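Local coordinates for uncharacterized protein (Thermus thermophilus HB8, PDB 6SCE) that probably serves as a DNA nuclease in type III CRISPR defence, switched on when its CARF region binds cyclic oligoadenylate, at residues P314-E324 and V341-P351; L354-V365 and A385-R395. All coordinates share one frame; numbering follows the deposited sequence.

How the contacts relate
Both contacts belong to one Rossmann-like domain of the chain, consistent with a CARF domain, and their centres lie about 12 Å apart. Contact 1 joins two parallel strands, 316-321 and 342-347, the latter an outermost strand of its sheet within the chain. Contact 2 comes next in sequence, packing helix 354-370 on helix 384-393. Strand 342-347 is followed, after a short loop, by helix 354-370, whose Val357 and Val364 press on Leu348 and Tyr318 of contact 1, while Ser349 OG and Glu356 OE2 probably share a hydrogen bond. Sheet edge and helix layer are thus built as one unit, and each meets the bound adenine nucleotides at one end.

Contact 1 (P314-E324 and V341-P351); sequences PREVYLLTTPE and VRVHRSFLSGP. With nucleotides of chain B.
Glu316, His344 and Arg342 meet on one face of a parallel strand pair. Glu316 CG lies anti to the carbonyl carbon (chi1 -56°), and the extended chain beyond carries the carboxylate to His344. His344 NE2 donates to Glu316 OE1 at 2.7 Å, the oxygen lying in the imidazole plane, from which the carboxylate is turned 50°. Glu316 OE2 forms a salt bridge with Arg342 NH1 at 3.4 Å and also accepts from the backbone N-H of Gln289. An alanine here removes the carboxylate, and the imidazole, left without its acceptor, would probably be freer to turn, with Arg342 short of a charge partner. His344 CD2 rests over one face of the Tyr318 ring, offset toward its rim, the rings inclined by 33°. On the opposite face of the sheet, Val317 CG1 meets Val343 CG2. The backbones form a parallel ladder, its bond from Thr321 N to Ser346 O weak. Past the strands, Thr322 OG1 donates to N1 of A3 of chain B (2.7 Å), and Glu324 OE1, also paired with Arg114, accepts from N6. Helix 326-338 covers the Val317 and Val343 face, helix 354-370 packs against Tyr318 and Leu320, and strand 293-297 continues the sheet.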
loop_
_atom_site.group_PDB
_atom_site.type_symbol
_atom_site.label_atom_id
_atom_site.label_comp_id
_atom_site.label_asym_id
_atom_site.label_seq_id
_atom_site.Cartn_x
_atom_site.Cartn_y
_atom_site.Cartn_z
ATOM N N PRO A 314 19.984 -0.751 -12.816
ATOM C CA PRO A 314 21.108 -0.153 -12.145
ATOM C C PRO A 314 22.222 -1.130 -11.772
ATOM O O PRO A 314 21.954 -2.314 -11.535
ATOM C CB PRO A 314 20.472 0.382 -10.856
ATOM C CG PRO A 314 19.392 -0.595 -10.570
ATOM C CD PRO A 314 18.831 -0.915 -11.915
ATOM N N ARG A 315 23.439 -0.593 -11.706
ATOM C CA ARG A 315 24.573 -1.303 -11.137
ATOM C C ARG A 315 24.753 -0.936 -9.657
ATOM O O ARG A 315 25.307 -1.713 -8.897
ATOM C CB ARG A 315 25.847 -1.022 -11.946
ATOM C CG ARG A 315 25.774 -1.503 -13.395
ATOM C CD ARG A 315 27.156 -1.540 -14.048
ATOM N NE ARG A 315 27.205 -2.306 -15.294
ATOM C CZ ARG A 315 26.964 -1.803 -16.501
ATOM N NH1 ARG A 315 26.642 -0.528 -16.640
ATOM N NH2 ARG A 315 27.048 -2.583 -17.575
ATOM N N GLU A 316 24.286 0.251 -9.256
ATOM C CA GLU A 316 24.289 0.675 -7.856
ATOM C C GLU A 316 22.929 1.306 -7.519
ATOM O O GLU A 316 22.356 2.038 -8.329
ATOM C CB GLU A 316 25.391 1.703 -7.559
ATOM C CG GLU A 316 26.795 1.243 -7.924
ATOM C CD GLU A 316 27.898 2.013 -7.230
ATOM O OE1 GLU A 316 27.771 2.371 -6.039
ATOM O OE2 GLU A 316 28.929 2.241 -7.880
ATOM N N VAL A 317 22.437 0.996 -6.333
ATOM C CA VAL A 317 21.180 1.520 -5.867
ATOM C C VAL A 317 21.403 2.150 -4.510
ATOM O O VAL A 317 22.139 1.626 -3.675
ATOM C CB VAL A 317 20.068 0.452 -5.866
ATOM C CG1 VAL A 317 20.394 -0.707 -4.945
ATOM C CG2 VAL A 317 18.740 1.078 -5.468
ATOM N N TYR A 318 20.791 3.301 -4.307
ATOM C CA TYR A 318 20.857 3.997 -3.040
ATOM C C TYR A 318 19.457 4.048 -2.486
ATOM O O TYR A 318 18.580 4.552 -3.171
ATOM C CB TYR A 318 21.353 5.415 -3.240
ATOM C CG TYR A 318 22.819 5.505 -3.642
ATOM C CD1 TYR A 318 23.210 5.274 -4.947
ATOM C CD2 TYR A 318 23.799 5.855 -2.709
ATOM C CE1 TYR A 318 24.549 5.366 -5.322
ATOM C CE2 TYR A 318 25.133 5.936 -3.069
ATOM C CZ TYR A 318 25.510 5.692 -4.372
ATOM O OH TYR A 318 26.844 5.791 -4.753
ATOM N N LEU A 319 19.260 3.473 -1.305
ATOM C CA LEU A 319 17.957 3.289 -0.695
ATOM C C LEU A 319 17.908 4.001 0.644
ATOM O O LEU A 319 18.736 3.729 1.509
ATOM C CB LEU A 319 17.652 1.800 -0.504
ATOM C CG LEU A 319 17.626 0.918 -1.737
ATOM C CD1 LEU A 319 17.470 -0.548 -1.394
ATOM C CD2 LEU A 319 16.508 1.391 -2.672
ATOM N N LEU A 320 16.963 4.927 0.816
ATOM C CA LEU A 320 16.782 5.645 2.067
ATOM C C LEU A 320 15.417 5.417 2.633
ATOM O O LEU A 320 14.436 5.456 1.905
ATOM C CB LEU A 320 16.974 7.152 1.853
ATOM C CG LEU A 320 18.333 7.634 1.366
ATOM C CD1 LEU A 320 18.363 9.158 1.199
ATOM C CD2 LEU A 320 19.420 7.195 2.308
ATOM N N THR A 321 15.327 5.190 3.938
ATOM C CA THR A 321 14.031 5.173 4.593
ATOM C C THR A 321 14.166 5.423 6.096
ATOM O O THR A 321 15.233 5.793 6.581
ATOM C CB THR A 321 13.212 3.899 4.271
ATOM O OG1 THR A 321 11.836 4.134 4.616
ATOM C CG2 THR A 321 13.753 2.682 4.977
ATOM N N THR A 322 13.060 5.277 6.793
ATOM C CA THR A 322 12.957 5.571 8.188
ATOM C C THR A 322 13.164 4.284 8.978
ATOM O O THR A 322 12.998 3.152 8.484
ATOM C CB THR A 322 11.571 6.136 8.536
ATOM O OG1 THR A 322 10.577 5.240 8.025
ATOM C CG2 THR A 322 11.377 7.489 7.919
ATOM N N PRO A 323 13.520 4.442 10.251
ATOM C CA PRO A 323 13.770 3.244 11.050
ATOM C C PRO A 323 12.568 2.351 11.166
ATOM O O PRO A 323 12.726 1.141 11.182
ATOM C CB PRO A 323 14.223 3.800 12.417
ATOM C CG PRO A 323 14.017 5.254 12.380
ATOM C CD PRO A 323 13.738 5.693 10.983
ATOM N N GLU A 324 11.358 2.908 11.195
ATOM C CA GLU A 324 10.156 2.064 11.212
ATOM C C GLU A 324 9.922 1.229 9.920
ATOM O O GLU A 324 9.097 0.314 9.912
ATOM C CB GLU A 324 8.903 2.873 11.588
ATOM C CG GLU A 324 8.560 4.057 10.690
ATOM C CD GLU A 324 9.139 5.381 11.180
ATOM O OE1 GLU A 324 8.411 6.405 11.313
ATOM O OE2 GLU A 324 10.339 5.420 11.439
ATOM N N VAL A 341 23.379 -6.145 -7.819
ATOM C CA VAL A 341 23.433 -4.689 -7.741
ATOM C C VAL A 341 24.098 -4.282 -6.452
ATOM O O VAL A 341 23.744 -4.807 -5.419
ATOM C CB VAL A 341 22.014 -4.060 -7.801
ATOM C CG1 VAL A 341 22.093 -2.542 -7.762
ATOM C CG2 VAL A 341 21.307 -4.499 -9.072
ATOM N N ARG A 342 25.039 -3.343 -6.500
ATOM C CA ARG A 342 25.623 -2.810 -5.260
ATOM C C ARG A 342 24.612 -1.917 -4.523
ATOM O O ARG A 342 24.077 -0.974 -5.101
ATOM C CB ARG A 342 26.885 -2.003 -5.514
ATOM C CG ARG A 342 27.644 -1.656 -4.235
ATOM C CD ARG A 342 28.867 -0.798 -4.500
ATOM N NE ARG A 342 29.976 -1.610 -4.977
ATOM C CZ ARG A 342 30.438 -1.661 -6.231
ATOM N NH1 ARG A 342 29.931 -0.911 -7.223
ATOM N NH2 ARG A 342 31.455 -2.479 -6.491
ATOM N N VAL A 343 24.384 -2.207 -3.253
ATOM C CA VAL A 343 23.387 -1.484 -2.464
ATOM C C VAL A 343 24.027 -0.573 -1.419
ATOM O O VAL A 343 24.892 -0.998 -0.665
ATOM C CB VAL A 343 22.461 -2.446 -1.733
ATOM C CG1 VAL A 343 21.458 -1.663 -0.887
ATOM C CG2 VAL A 343 21.750 -3.338 -2.729
ATOM N N HIS A 344 23.577 0.671 -1.368
ATOM C CA HIS A 344 23.905 1.584 -0.286
ATOM C C HIS A 344 22.590 2.005 0.349
ATOM O O HIS A 344 21.626 2.309 -0.359
ATOM C CB HIS A 344 24.612 2.789 -0.830
ATOM C CG HIS A 344 25.736 2.467 -1.757
ATOM N ND1 HIS A 344 26.953 1.984 -1.315
ATOM C CD2 HIS A 344 25.837 2.569 -3.102
ATOM C CE1 HIS A 344 27.750 1.799 -2.351
ATOM N NE2 HIS A 344 27.101 2.155 -3.445
ATOM N N ARG A 345 22.556 2.036 1.667
ATOM C CA ARG A 345 21.343 2.326 2.392
ATOM C C ARG A 345 21.686 3.244 3.499
ATOM O O ARG A 345 22.805 3.208 4.000
ATOM C CB ARG A 345 20.747 1.053 2.974
ATOM C CG ARG A 345 21.758 0.158 3.685
ATOM C CD ARG A 345 21.093 -1.107 4.208
ATOM N NE ARG A 345 20.489 -0.863 5.506
ATOM C CZ ARG A 345 19.812 -1.758 6.218
ATOM N NH1 ARG A 345 19.606 -2.996 5.762
ATOM N NH2 ARG A 345 19.310 -1.390 7.389
ATOM N N SER A 346 20.726 4.052 3.912
ATOM C CA SER A 346 20.866 4.808 5.122
ATOM C C SER A 346 19.498 5.055 5.716
ATOM O O SER A 346 18.492 5.066 4.988
ATOM C CB SER A 346 21.581 6.141 4.847
ATOM O OG SER A 346 21.955 6.763 6.072
ATOM N N PHE A 347 19.453 5.231 7.038
ATOM C CA PHE A 347 18.242 5.650 7.731
ATOM C C PHE A 347 18.144 7.162 7.884
ATOM O O PHE A 347 19.132 7.852 8.267
ATOM C CB PHE A 347 18.136 5.011 9.116
ATOM C CG PHE A 347 17.872 3.544 9.096
ATOM C CD1 PHE A 347 16.665 3.043 8.614
ATOM C CD2 PHE A 347 18.831 2.647 9.570
ATOM C CE1 PHE A 347 16.414 1.680 8.611
ATOM C CE2 PHE A 347 18.581 1.278 9.568
ATOM C CZ PHE A 347 17.371 0.796 9.071
ATOM N N LEU A 348 16.934 7.674 7.660
ATOM C CA LEU A 348 16.566 9.053 8.019
ATOM C C LEU A 348 16.170 9.090 9.482
ATOM O O LEU A 348 15.762 8.070 10.020
ATOM C CB LEU A 348 15.395 9.547 7.174
ATOM C CG LEU A 348 15.573 9.412 5.668
ATOM C CD1 LEU A 348 14.282 9.879 4.991
ATOM C CD2 LEU A 348 16.795 10.176 5.143
ATOM N N SER A 349 16.309 10.251 10.119
ATOM C CA SER A 349 15.867 10.444 11.488
ATOM C C SER A 349 14.368 10.203 11.596
ATOM O O SER A 349 13.901 9.657 12.586
ATOM C CB SER A 349 16.195 11.862 11.976
ATOM O OG SER A 349 17.589 12.098 11.904
ATOM N N GLY A 350 13.616 10.579 10.562
ATOM C CA GLY A 350 12.179 10.318 10.571
ATOM C C GLY A 350 11.552 10.660 9.224
ATOM O O GLY A 350 12.230 11.145 8.319
ATOM N N PRO A 351 10.237 10.443 9.117
ATOM C CA PRO A 351 9.574 10.646 7.816
ATOM C C PRO A 351 9.466 12.087 7.386
ATOM O O PRO A 351 9.105 12.358 6.249
ATOM C CB PRO A 351 8.196 10.004 8.029
ATOM C CG PRO A 351 7.967 10.001 9.496
ATOM C CD PRO A 351 9.364 9.736 10.062
ATOM P P A B 3 2.145 11.254 1.583
ATOM O OP1 A B 3 2.993 12.432 2.029
ATOM O OP2 A B 3 1.528 11.448 0.224
ATOM O "O5'" A B 3 3.031 9.940 1.613
ATOM C "C5'" A B 3 2.484 8.616 1.534
ATOM C "C4'" A B 3 3.653 7.660 1.470
ATOM O "O4'" A B 3 4.411 7.729 2.715
ATOM C "C3'" A B 3 3.296 6.193 1.266
ATOM O "O3'" A B 3 4.110 5.719 0.211
ATOM C "C2'" A B 3 3.659 5.556 2.617
ATOM O "O2'" A B 3 4.016 4.194 2.533
ATOM C "C1'" A B 3 4.834 6.430 3.039
ATOM N N9 A B 3 5.103 6.404 4.459
ATOM C C8 A B 3 4.186 6.579 5.467
ATOM N N7 A B 3 4.743 6.540 6.661
ATOM C C5 A B 3 6.094 6.371 6.410
ATOM C C6 A B 3 7.206 6.273 7.269
ATOM N N6 A B 3 7.108 6.379 8.592
ATOM N N1 A B 3 8.420 6.131 6.688
ATOM C C2 A B 3 8.501 6.068 5.354
ATOM N N3 A B 3 7.523 6.141 4.442
ATOM C C4 A B 3 6.331 6.294 5.052
#

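Contact 2 (L354-V365 and A385-R395)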
loop_
_atom_site.group_PDB
_atom_site.type_symbol
_atom_site.label_atom_id
_atom_site.label_comp_id
_atom_site.label_asym_id
_atom_site.label_seq_id
_atom_site.Cartn_x
_atom_site.Cartn_y
_atom_site.Cartn_z
ATOM N N LEU A 354 13.168 15.704 5.051
ATOM C CA LEU A 354 13.374 16.147 3.686
ATOM C C LEU A 354 14.828 16.590 3.507
ATOM O O LEU A 354 15.491 16.214 2.556
ATOM C CB LEU A 354 12.439 17.302 3.415
ATOM C CG LEU A 354 12.524 17.979 2.069
ATOM C CD1 LEU A 354 11.212 18.680 1.750
ATOM C CD2 LEU A 354 13.691 18.959 1.982
ATOM N N ARG A 355 15.338 17.375 4.451
ATOM C CA ARG A 355 16.706 17.903 4.287
ATOM C C ARG A 355 17.782 16.847 4.417
ATOM O O ARG A 355 18.829 16.944 3.753
ATOM C CB ARG A 355 16.942 19.056 5.256
ATOM C CG ARG A 355 16.100 20.274 4.884
ATOM C CD ARG A 355 16.302 21.488 5.805
ATOM N NE ARG A 355 15.908 21.247 7.196
ATOM C CZ ARG A 355 16.734 20.828 8.166
ATOM N NH1 ARG A 355 16.272 20.646 9.400
ATOM N NH2 ARG A 355 18.021 20.587 7.924
ATOM N N GLU A 356 17.539 15.826 5.232
ATOM C CA GLU A 356 18.447 14.688 5.294
ATOM C C GLU A 356 18.526 13.940 3.979
ATOM O O GLU A 356 19.602 13.543 3.542
ATOM C CB GLU A 356 18.070 13.714 6.407
ATOM C CG GLU A 356 18.215 14.316 7.802
ATOM C CD GLU A 356 17.918 13.331 8.911
ATOM O OE1 GLU A 356 17.782 12.126 8.629
ATOM O OE2 GLU A 356 17.837 13.757 10.083
ATOM N N VAL A 357 17.386 13.709 3.331
ATOM C CA VAL A 357 17.425 13.031 2.041
ATOM C C VAL A 357 18.240 13.846 1.036
ATOM O O VAL A 357 19.097 13.307 0.328
ATOM C CB VAL A 357 16.008 12.775 1.455
ATOM C CG1 VAL A 357 16.149 12.132 0.091
ATOM C CG2 VAL A 357 15.191 11.894 2.381
ATOM N N ARG A 358 17.941 15.138 0.963
ATOM C CA ARG A 358 18.615 16.042 0.051
ATOM C C ARG A 358 20.130 16.017 0.290
ATOM O O ARG A 358 20.915 15.874 -0.645
ATOM C CB ARG A 358 18.083 17.470 0.204
ATOM C CG ARG A 358 18.607 18.450 -0.856
ATOM C CD ARG A 358 18.306 19.897 -0.469
ATOM N NE ARG A 358 18.861 20.122 0.866
ATOM C CZ ARG A 358 18.360 20.926 1.803
ATOM N NH1 ARG A 358 17.281 21.650 1.591
ATOM N NH2 ARG A 358 18.968 21.002 2.986
ATOM N N ASP A 359 20.521 16.129 1.550
ATOM C CA ASP A 359 21.946 16.254 1.884
ATOM C C ASP A 359 22.690 14.943 1.740
ATOM O O ASP A 359 23.864 14.926 1.356
ATOM C CB ASP A 359 22.101 16.833 3.277
ATOM C CG ASP A 359 21.713 18.287 3.339
ATOM O OD1 ASP A 359 21.457 18.909 2.280
ATOM O OD2 ASP A 359 21.638 18.804 4.460
ATOM N N LEU A 360 22.003 13.834 1.984
ATOM C CA LEU A 360 22.593 12.529 1.744
ATOM C C LEU A 360 22.796 12.281 0.270
ATOM O O LEU A 360 23.804 11.675 -0.120
ATOM C CB LEU A 360 21.705 11.414 2.306
ATOM C CG LEU A 360 21.790 11.161 3.805
ATOM C CD1 LEU A 360 20.586 10.353 4.288
ATOM C CD2 LEU A 360 23.080 10.400 4.094
ATOM N N LEU A 361 21.831 12.690 -0.567
ATOM C CA LEU A 361 21.900 12.327 -1.972
ATOM C C LEU A 361 22.570 13.327 -2.913
ATOM O O LEU A 361 23.071 12.914 -3.960
ATOM C CB LEU A 361 20.527 11.886 -2.512
ATOM C CG LEU A 361 20.038 10.566 -1.928
ATOM C CD1 LEU A 361 18.614 10.267 -2.379
ATOM C CD2 LEU A 361 20.928 9.425 -2.351
ATOM N N ALA A 362 22.600 14.605 -2.559
ATOM C CA ALA A 362 23.181 15.620 -3.428
ATOM C C ALA A 362 24.594 15.246 -3.905
ATOM O O ALA A 362 24.874 15.284 -5.123
ATOM C CB ALA A 362 23.152 16.991 -2.767
ATOM N N PRO A 363 25.474 14.847 -2.982
ATOM C CA PRO A 363 26.839 14.503 -3.408
ATOM C C PRO A 363 26.923 13.284 -4.326
ATOM O O PRO A 363 27.822 13.199 -5.178
ATOM C CB PRO A 363 27.563 14.213 -2.082
ATOM C CG PRO A 363 26.718 14.832 -1.026
ATOM C CD PRO A 363 25.312 14.723 -1.530
ATOM N N VAL A 364 25.991 12.346 -4.159
ATOM C CA VAL A 364 25.957 11.145 -4.968
ATOM C C VAL A 364 25.550 11.546 -6.389
ATOM O O VAL A 364 26.177 11.156 -7.372
ATOM C CB VAL A 364 24.976 10.104 -4.361
ATOM C CG1 VAL A 364 24.709 8.948 -5.309
ATOM C CG2 VAL A 364 25.469 9.628 -3.013
ATOM N N VAL A 365 24.505 12.357 -6.491
ATOM C CA VAL A 365 24.070 12.870 -7.772
ATOM C C VAL A 365 25.206 13.633 -8.477
ATOM O O VAL A 365 25.484 13.403 -9.653
ATOM C CB VAL A 365 22.855 13.797 -7.591
ATOM C CG1 VAL A 365 22.493 14.526 -8.877
ATOM C CG2 VAL A 365 21.672 12.990 -7.091
ATOM N N ALA A 385 7.456 14.596 1.976
ATOM C CA ALA A 385 8.687 15.190 2.458
ATOM C C ALA A 385 9.909 14.473 1.938
ATOM O O ALA A 385 10.820 15.143 1.436
ATOM C CB ALA A 385 8.708 15.250 3.986
HETATM N N MSE A 386 9.914 13.147 2.011
HETATM C CA MSE A 386 11.072 12.361 1.606
HETATM C C MSE A 386 11.301 12.417 0.116
HETATM O O MSE A 386 12.423 12.582 -0.362
HETATM C CB MSE A 386 10.933 10.947 2.099
HETATM C CG MSE A 386 10.949 10.797 3.626
HETATM SE SE MSE A 386 10.266 9.111 4.271
HETATM C CE MSE A 386 11.459 7.877 3.381
ATOM N N ALA A 387 10.217 12.294 -0.639
ATOM C CA ALA A 387 10.291 12.351 -2.091
ATOM C C ALA A 387 10.697 13.724 -2.619
ATOM O O ALA A 387 11.469 13.822 -3.586
ATOM C CB ALA A 387 8.969 11.912 -2.679
ATOM N N LEU A 388 10.168 14.790 -2.027
ATOM C CA LEU A 388 10.632 16.136 -2.363
ATOM C C LEU A 388 12.119 16.318 -2.036
ATOM O O LEU A 388 12.840 16.974 -2.782
ATOM C CB LEU A 388 9.800 17.196 -1.686
ATOM C CG LEU A 388 8.380 17.341 -2.223
ATOM C CD1 LEU A 388 7.642 18.443 -1.489
ATOM C CD2 LEU A 388 8.402 17.626 -3.698
ATOM N N GLY A 389 12.575 15.721 -0.944
ATOM C CA GLY A 389 13.990 15.741 -0.602
ATOM C C GLY A 389 14.859 15.130 -1.654
ATOM O O GLY A 389 15.943 15.643 -2.006
ATOM N N LEU A 390 14.372 14.020 -2.193
ATOM C CA LEU A 390 15.090 13.366 -3.256
ATOM C C LEU A 390 15.081 14.253 -4.485
ATOM O O LEU A 390 16.099 14.414 -5.124
ATOM C CB LEU A 390 14.489 11.988 -3.560
ATOM C CG LEU A 390 14.921 11.292 -4.864
ATOM C CD1 LEU A 390 16.413 11.222 -5.007
ATOM C CD2 LEU A 390 14.383 9.875 -4.849
ATOM N N TYR A 391 13.933 14.817 -4.836
ATOM C CA TYR A 391 13.865 15.687 -5.999
ATOM C C TYR A 391 14.842 16.872 -5.857
ATOM O O TYR A 391 15.499 17.248 -6.816
ATOM C CB TYR A 391 12.442 16.215 -6.188
ATOM C CG TYR A 391 12.378 17.359 -7.155
ATOM C CD1 TYR A 391 12.546 17.152 -8.512
ATOM C CD2 TYR A 391 12.114 18.646 -6.712
ATOM C CE1 TYR A 391 12.488 18.213 -9.415
ATOM C CE2 TYR A 391 12.052 19.710 -7.602
ATOM C CZ TYR A 391 12.238 19.488 -8.948
ATOM O OH TYR A 391 12.153 20.573 -9.819
ATOM N N LEU A 392 14.960 17.414 -4.651
ATOM C CA LEU A 392 15.801 18.597 -4.416
ATOM C C LEU A 392 17.296 18.271 -4.452
ATOM O O LEU A 392 18.127 19.182 -4.599
ATOM C CB LEU A 392 15.415 19.278 -3.090
ATOM C CG LEU A 392 14.056 19.985 -3.139
ATOM C CD1 LEU A 392 13.579 20.367 -1.763
ATOM C CD2 LEU A 392 14.074 21.210 -4.043
ATOM N N ALA A 393 17.627 16.998 -4.323
ATOM C CA ALA A 393 18.997 16.517 -4.505
ATOM C C ALA A 393 19.409 16.462 -5.964
ATOM O O ALA A 393 20.591 16.374 -6.267
ATOM C CB ALA A 393 19.154 15.138 -3.909
ATOM N N LEU A 394 18.431 16.446 -6.869
ATOM C CA LEU A 394 18.720 16.247 -8.274
ATOM C C LEU A 394 19.350 17.500 -8.883
ATOM O O LEU A 394 19.253 18.580 -8.324
ATOM C CB LEU A 394 17.478 15.859 -9.046
ATOM C CG LEU A 394 16.820 14.588 -8.474
ATOM C CD1 LEU A 394 15.646 14.238 -9.363
ATOM C CD2 LEU A 394 17.748 13.381 -8.314
ATOM N N ARG A 395 20.043 17.301 -9.994
ATOM C CA ARG A 395 20.599 18.391 -10.784
ATOM C C ARG A 395 20.347 18.061 -12.243
ATOM O O ARG A 395 20.081 16.899 -12.586
ATOM C CB ARG A 395 22.121 18.517 -10.563
ATOM C CG ARG A 395 22.550 18.726 -9.118
ATOM C CD ARG A 395 22.182 20.088 -8.562
ATOM N NE ARG A 395 22.686 20.228 -7.183
ATOM C CZ ARG A 395 21.998 19.982 -6.055
ATOM N NH1 ARG A 395 20.724 19.592 -6.068
ATOM N NH2 ARG A 395 22.597 20.147 -4.883
#
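Leu354 fits as a knob into a hole formed by Ala385, Leu388, Gly389 and Leu392, and it has more surface buried by the contact than any other residue. CG stands opposite the backbone N (chi1 177°), which carries both methyls over the second helix: Leu354 CD1 reaches Leu388 CB and Leu354 CD2 reaches Leu392 CD1, each at 4.0 Å. Leu354 CB lies 3.3 Å from Ala385 O. The absence of a side chain at Gly389 matters here, since a CB would collide with Leu354 O and Val357 CB; instead, Gly389 CA approaches Leu354 O at 3.5 Å in a CA-H...O contact, and the axes come within 7.3 Å while crossing at -31°.

Farther along, Ala393 is the small partner: Ala393 CB lies 3.8 Å from Leu361 CB and close to Arg358 O and Ala362 N. Val365 then closes the interface: Val365 CG2 lies 3.6 Å from Ala393 O and also touches Leu394 CD2, the two side chains crossing at about a right angle. Val365 CG1 faces the backbone of Arg395.

The charged ends find their partners outside the helix pairing. Arg358 lays its methylene CG and CD against Leu392, but its guanidinium pairs with Asp359 and with Glu128; Arg395 turns back on its own segment, NH1 donating to Leu392 O and Leu394 O, while NE meets Glu366. Across the helices the joint therefore rests on close apolar packing and CA-H...O contacts, which implies that shape complementarity, rather than polar bonding, probably governs how closely the two helices pack against each other.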